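Local coordinates for protein leucyl-trna synthetase (Plasmodium falciparum, PDB 5FOC) that as a whole enzyme charges tRNA(Leu) with leucine using ATP, and through this editing domain probably hydrolyses wrongly charged tRNA, at residues T150-Q156 against Q196-P200; N188-L193 against F370-E374. The protein carries 2 engineered substitutions. One frame throughout, in Å; residues are numbered along the deposited sequence.

Contact 1 of 2, residues T150-Q156 against Q196-P200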
loop_
_atom_site.group_PDB
_atom_site.type_symbol
_atom_site.label_atom_id
_atom_site.label_comp_id
_atom_site.label_asym_id
_atom_site.label_seq_id
_atom_site.Cartn_x
_atom_site.Cartn_y
_atom_site.Cartn_z
ATOM N N THR A 150 4.112 -12.617 -2.679
ATOM C CA THR A 150 3.398 -13.882 -2.635
ATOM C C THR A 150 2.149 -13.836 -3.540
ATOM O O THR A 150 1.524 -12.763 -3.730
ATOM C CB THR A 150 2.974 -14.236 -1.186
ATOM O OG1 THR A 150 2.666 -15.617 -1.167
ATOM C CG2 THR A 150 1.805 -13.438 -0.759
ATOM N N LEU A 151 1.807 -14.981 -4.106
ATOM C CA LEU A 151 0.710 -15.091 -5.048
ATOM C C LEU A 151 -0.621 -15.236 -4.319
ATOM O O LEU A 151 -0.656 -15.916 -3.264
ATOM C CB LEU A 151 0.942 -16.278 -5.993
ATOM C CG LEU A 151 2.017 -16.150 -7.122
ATOM C CD1 LEU A 151 2.377 -17.512 -7.663
ATOM C CD2 LEU A 151 1.410 -15.252 -8.173
ATOM N N GLY A 152 -1.672 -14.594 -4.783
ATOM C CA GLY A 152 -2.969 -14.715 -4.115
ATOM C C GLY A 152 -4.113 -14.521 -5.063
ATOM O O GLY A 152 -3.923 -14.288 -6.296
ATOM N N PHE A 153 -5.293 -14.563 -4.484
ATOM C CA PHE A 153 -6.525 -14.552 -5.224
ATOM C C PHE A 153 -7.042 -13.138 -5.423
ATOM O O PHE A 153 -6.836 -12.246 -4.580
ATOM C CB PHE A 153 -7.585 -15.345 -4.460
ATOM C CG PHE A 153 -7.177 -16.775 -4.142
ATOM C CD1 PHE A 153 -7.163 -17.726 -5.155
ATOM C CD2 PHE A 153 -6.808 -17.160 -2.860
ATOM C CE1 PHE A 153 -6.777 -19.021 -4.933
ATOM C CE2 PHE A 153 -6.448 -18.491 -2.603
ATOM C CZ PHE A 153 -6.424 -19.420 -3.641
ATOM N N ASP A 154 -7.762 -12.966 -6.535
ATOM C CA ASP A 154 -8.358 -11.681 -6.877
ATOM C C ASP A 154 -9.614 -11.417 -6.082
ATOM O O ASP A 154 -9.946 -10.256 -5.841
ATOM C CB ASP A 154 -8.659 -11.589 -8.385
ATOM C CG ASP A 154 -8.864 -10.152 -8.853
ATOM O OD1 ASP A 154 -7.930 -9.319 -8.692
ATOM O OD2 ASP A 154 -9.966 -9.859 -9.369
ATOM N N LYS A 155 -10.299 -12.502 -5.705
ATOM C CA LYS A 155 -11.518 -12.491 -4.901
ATOM C C LYS A 155 -11.309 -13.453 -3.736
ATOM O O LYS A 155 -10.704 -14.499 -3.921
ATOM C CB LYS A 155 -12.672 -12.976 -5.775
ATOM C CG LYS A 155 -14.029 -12.896 -5.118
ATOM C CD LYS A 155 -15.155 -12.932 -6.141
ATOM C CE LYS A 155 -15.183 -14.237 -6.905
ATOM N NZ LYS A 155 -16.523 -14.426 -7.504
ATOM N N GLN A 156 -11.796 -13.107 -2.545
ATOM C CA GLN A 156 -11.492 -13.895 -1.345
ATOM C C GLN A 156 -12.552 -14.944 -1.099
ATOM O O GLN A 156 -12.845 -15.713 -2.016
ATOM C CB GLN A 156 -11.250 -13.008 -0.121
ATOM C CG GLN A 156 -12.451 -12.566 0.693
ATOM C CD GLN A 156 -12.018 -11.760 1.909
ATOM O OE1 GLN A 156 -11.760 -10.571 1.809
ATOM N NE2 GLN A 156 -11.949 -12.410 3.076
ATOM N N GLN A 196 -8.013 -15.122 5.889
ATOM C CA GLN A 196 -9.036 -14.343 5.148
ATOM C C GLN A 196 -9.324 -14.904 3.758
ATOM O O GLN A 196 -10.194 -14.379 3.048
ATOM C CB GLN A 196 -8.609 -12.855 4.936
ATOM C CG GLN A 196 -8.888 -11.867 6.066
ATOM C CD GLN A 196 -10.334 -11.875 6.550
ATOM O OE1 GLN A 196 -11.263 -11.515 5.816
ATOM N NE2 GLN A 196 -10.527 -12.265 7.809
ATOM N N GLY A 197 -8.588 -15.917 3.321
ATOM C CA GLY A 197 -8.751 -16.441 1.943
ATOM C C GLY A 197 -8.195 -15.607 0.817
ATOM O O GLY A 197 -8.588 -15.801 -0.341
ATOM N N ILE A 198 -7.295 -14.686 1.144
ATOM C CA ILE A 198 -6.683 -13.791 0.148
ATOM C C ILE A 198 -5.450 -14.437 -0.465
ATOM O O ILE A 198 -5.175 -14.207 -1.640
ATOM C CB ILE A 198 -6.346 -12.416 0.769
ATOM C CG1 ILE A 198 -7.647 -11.802 1.326
ATOM C CG2 ILE A 198 -5.652 -11.495 -0.267
ATOM C CD1 ILE A 198 -7.484 -10.579 2.201
ATOM N N ILE A 199 -4.678 -15.192 0.300
ATOM C CA ILE A 199 -3.561 -15.967 -0.243
ATOM C C ILE A 199 -3.686 -17.408 0.214
ATOM O O ILE A 199 -4.344 -17.635 1.248
ATOM C CB ILE A 199 -2.196 -15.381 0.158
ATOM C CG1 ILE A 199 -1.875 -15.617 1.653
ATOM C CG2 ILE A 199 -2.122 -13.884 -0.178
ATOM C CD1 ILE A 199 -0.485 -15.170 2.055
ATOM N N PRO A 200 -3.088 -18.363 -0.484
ATOM C CA PRO A 200 -3.065 -19.745 -0.086
ATOM C C PRO A 200 -1.895 -20.055 0.815
ATOM O O PRO A 200 -0.967 -19.258 0.944
ATOM C CB PRO A 200 -2.895 -20.483 -1.388
ATOM C CG PRO A 200 -2.093 -19.544 -2.206
ATOM C CD PRO A 200 -2.528 -18.174 -1.851
#
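Q156, the last ordered residue before a break in the model, reaches across to Q196, just beyond helix 190-195: its NE2 donates to OE1 of Q196 at 3.0 Å, while its CB lies 4.1 Å from CG1 of I198 and its CA 3.6 Å from O of G197. F153 holds the middle. Its backbone N bonds to O of I198 (2.9 Å, nearly linear), and its ring lies obliquely beside the 197-200 backbone, with CD2 3.4 Å from O of G197 and CE2 4.0 Å from CD of P200. In this class I synthetase editing domain, the end of strand 146-152 and the residues after it run alongside the loop that follows helix 190-195. That helix ends in a Schellman motif, in which G197 adopts the positive phi that glycine tolerates best. I198 turns its side chain to Y183 and L193. At G152 the backbones close to 4.1 Å between its CA and that of I199; a CB on G152 would clash with O of I198.

Contact 2 of 2, residues N188-L193 against F370-E374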
loop_
_atom_site.group_PDB
_atom_site.type_symbol
_atom_site.label_atom_id
_atom_site.label_comp_id
_atom_site.label_asym_id
_atom_site.label_seq_id
_atom_site.Cartn_x
_atom_site.Cartn_y
_atom_site.Cartn_z
ATOM N N ASN A 188 4.097 -9.640 8.820
ATOM C CA ASN A 188 2.957 -9.550 9.767
ATOM C C ASN A 188 1.626 -9.952 9.161
ATOM O O ASN A 188 0.821 -10.608 9.789
ATOM C CB ASN A 188 2.822 -8.128 10.312
ATOM C CG ASN A 188 1.607 -7.950 11.188
ATOM O OD1 ASN A 188 1.617 -8.449 12.359
ATOM N ND2 ASN A 188 0.565 -7.305 10.709
ATOM N N SER A 189 1.355 -9.510 7.938
ATOM C CA SER A 189 0.049 -9.769 7.337
ATOM C C SER A 189 -0.160 -11.188 6.820
ATOM O O SER A 189 -1.274 -11.568 6.558
ATOM C CB SER A 189 -0.236 -8.758 6.224
ATOM O OG SER A 189 0.651 -8.933 5.143
ATOM N N LEU A 190 0.891 -11.971 6.648
ATOM C CA LEU A 190 0.802 -13.162 5.792
ATOM C C LEU A 190 -0.212 -14.196 6.240
ATOM O O LEU A 190 -1.129 -14.550 5.514
ATOM C CB LEU A 190 2.173 -13.790 5.595
ATOM C CG LEU A 190 3.170 -13.012 4.696
ATOM C CD1 LEU A 190 4.531 -13.665 4.788
ATOM C CD2 LEU A 190 2.731 -12.895 3.223
ATOM N N TYR A 191 -0.142 -14.599 7.522
ATOM C CA TYR A 191 -1.039 -15.636 7.899
ATOM C C TYR A 191 -2.464 -15.116 8.049
ATOM O O TYR A 191 -3.398 -15.874 7.813
ATOM C CB TYR A 191 -0.544 -16.314 9.136
ATOM C CG TYR A 191 0.756 -17.015 9.023
ATOM C CD1 TYR A 191 0.925 -18.047 8.124
ATOM C CD2 TYR A 191 1.801 -16.740 9.902
ATOM C CE1 TYR A 191 2.130 -18.738 8.030
ATOM C CE2 TYR A 191 3.011 -17.432 9.830
ATOM C CZ TYR A 191 3.165 -18.434 8.889
ATOM O OH TYR A 191 4.347 -19.138 8.787
ATOM N N ASN A 192 -2.610 -13.842 8.413
ATOM C CA ASN A 192 -3.925 -13.165 8.433
ATOM C C ASN A 192 -4.549 -13.163 7.049
ATOM O O ASN A 192 -5.697 -13.434 6.830
ATOM C CB ASN A 192 -3.805 -11.734 8.988
ATOM C CG ASN A 192 -3.227 -11.681 10.420
ATOM O OD1 ASN A 192 -2.188 -11.012 10.685
ATOM N ND2 ASN A 192 -3.881 -12.367 11.338
ATOM N N LEU A 193 -3.720 -12.839 6.049
ATOM C CA LEU A 193 -4.236 -12.922 4.691
ATOM C C LEU A 193 -4.704 -14.337 4.304
ATOM O O LEU A 193 -5.762 -14.494 3.680
ATOM C CB LEU A 193 -3.190 -12.426 3.689
ATOM C CG LEU A 193 -2.824 -10.934 3.746
ATOM C CD1 LEU A 193 -1.557 -10.655 2.917
ATOM C CD2 LEU A 193 -4.002 -10.063 3.353
ATOM N N PHE A 370 -10.177 -5.629 -0.090
ATOM C CA PHE A 370 -10.575 -6.691 0.831
ATOM C C PHE A 370 -10.774 -6.102 2.211
ATOM O O PHE A 370 -10.161 -5.108 2.574
ATOM C CB PHE A 370 -9.482 -7.738 0.966
ATOM C CG PHE A 370 -9.044 -8.356 -0.332
ATOM C CD1 PHE A 370 -9.828 -9.317 -0.980
ATOM C CD2 PHE A 370 -7.844 -7.993 -0.899
ATOM C CE1 PHE A 370 -9.406 -9.918 -2.156
ATOM C CE2 PHE A 370 -7.431 -8.584 -2.085
ATOM C CZ PHE A 370 -8.217 -9.530 -2.723
ATOM N N LEU A 371 -11.640 -6.770 2.974
ATOM C CA LEU A 371 -11.681 -6.534 4.416
ATOM C C LEU A 371 -10.642 -7.431 5.065
ATOM O O LEU A 371 -10.452 -8.548 4.615
ATOM C CB LEU A 371 -13.069 -6.801 4.974
ATOM C CG LEU A 371 -14.202 -5.926 4.409
ATOM C CD1 LEU A 371 -15.560 -6.181 5.072
ATOM C CD2 LEU A 371 -13.878 -4.428 4.452
ATOM N N TYR A 372 -9.963 -6.902 6.084
ATOM C CA TYR A 372 -8.867 -7.573 6.790
ATOM C C TYR A 372 -8.899 -7.244 8.288
ATOM O O TYR A 372 -9.045 -6.058 8.671
ATOM C CB TYR A 372 -7.531 -7.065 6.239
ATOM C CG TYR A 372 -6.270 -7.499 6.949
ATOM C CD1 TYR A 372 -5.767 -6.774 8.027
ATOM C CD2 TYR A 372 -5.560 -8.614 6.544
ATOM C CE1 TYR A 372 -4.612 -7.180 8.710
ATOM C CE2 TYR A 372 -4.374 -8.988 7.166
ATOM C CZ TYR A 372 -3.928 -8.290 8.292
ATOM O OH TYR A 372 -2.781 -8.646 8.981
ATOM N N SER A 373 -8.711 -8.300 9.108
ATOM C CA SER A 373 -8.607 -8.235 10.565
ATOM C C SER A 373 -7.372 -8.971 11.048
ATOM O O SER A 373 -6.937 -9.929 10.424
ATOM C CB SER A 373 -9.826 -8.905 11.247
ATOM O OG SER A 373 -11.006 -8.185 10.938
ATOM N N GLU A 374 -6.854 -8.585 12.218
ATOM C CA GLU A 374 -5.745 -9.351 12.821
ATOM C C GLU A 374 -5.785 -9.355 14.319
ATOM O O GLU A 374 -6.505 -8.555 14.875
ATOM C CB GLU A 374 -4.406 -8.815 12.363
ATOM C CG GLU A 374 -4.210 -7.349 12.697
ATOM C CD GLU A 374 -2.974 -6.706 12.019
ATOM O OE1 GLU A 374 -2.228 -7.407 11.296
ATOM O OE2 GLU A 374 -2.724 -5.512 12.308
ATOM O OXT GLU A 374 -5.083 -10.141 14.961
#
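Van der Waals packing centres on Y372, whose side chain leaves the strand toward residues 189-193. Its ring lies obliquely beside L193, CD2 of Y372 being 3.8 Å from CD2 of L193, and both side chains also touch L10 on the neighbouring strand. Farther along the ring, OH of Y372 comes within 3.5 Å of CA of S189. Carbonyl S189 O lies near the ring plane, at its edge, and is already engaged in the helix, accepting from N of L193 at 2.8 Å. N192 packs obliquely beside the tyrosine ring, its CB 3.9 Å from O of S373.

The polar contacts gather on one carboxylate. OE1 of E374 accepts from ND2 of N188 at 2.9 Å and from OH of Y372 at 2.7 Å, so that the glutamate joins N188 to the tip of the tyrosine. Both N188 and E374 have further partners on S251, whose backbone O and N bond to N188 ND2 and E374 OE2 respectively.

Packing of a helix against a sheet strand thus occurs where this construct ends, and where the full-length chain would probably leave the domain. Strand 369-373 runs antiparallel to strand 7-15, so entry and exit lie side by side, as expected of the CP1 editing domain, an insertion in the catalytic domain of class I synthetases.

Overall arrangement
After the N-terminal strand 7-15 has entered the large mixed sheet, strand 146-152 brings the chain to the first half of contact 1. After the unmodelled residues 157-167 the chain runs through helix 172-178 and strand 181-185 to residues 188-193, where contact 2 opens, and the loop after helix 190-195 closes contact 1 across 39 residues. Contact 2 closes only at the C-terminal strand, 176 residues on, so the two loops cross. Helix 190-195 connects them: residues 188-193 face the C-terminal strand and its exit faces 150-156. The sites also touch directly, through a probable hydrogen bond from I198 N to L193 O (3.0 Å) and through F153 O against F370 CZ (3.6 Å).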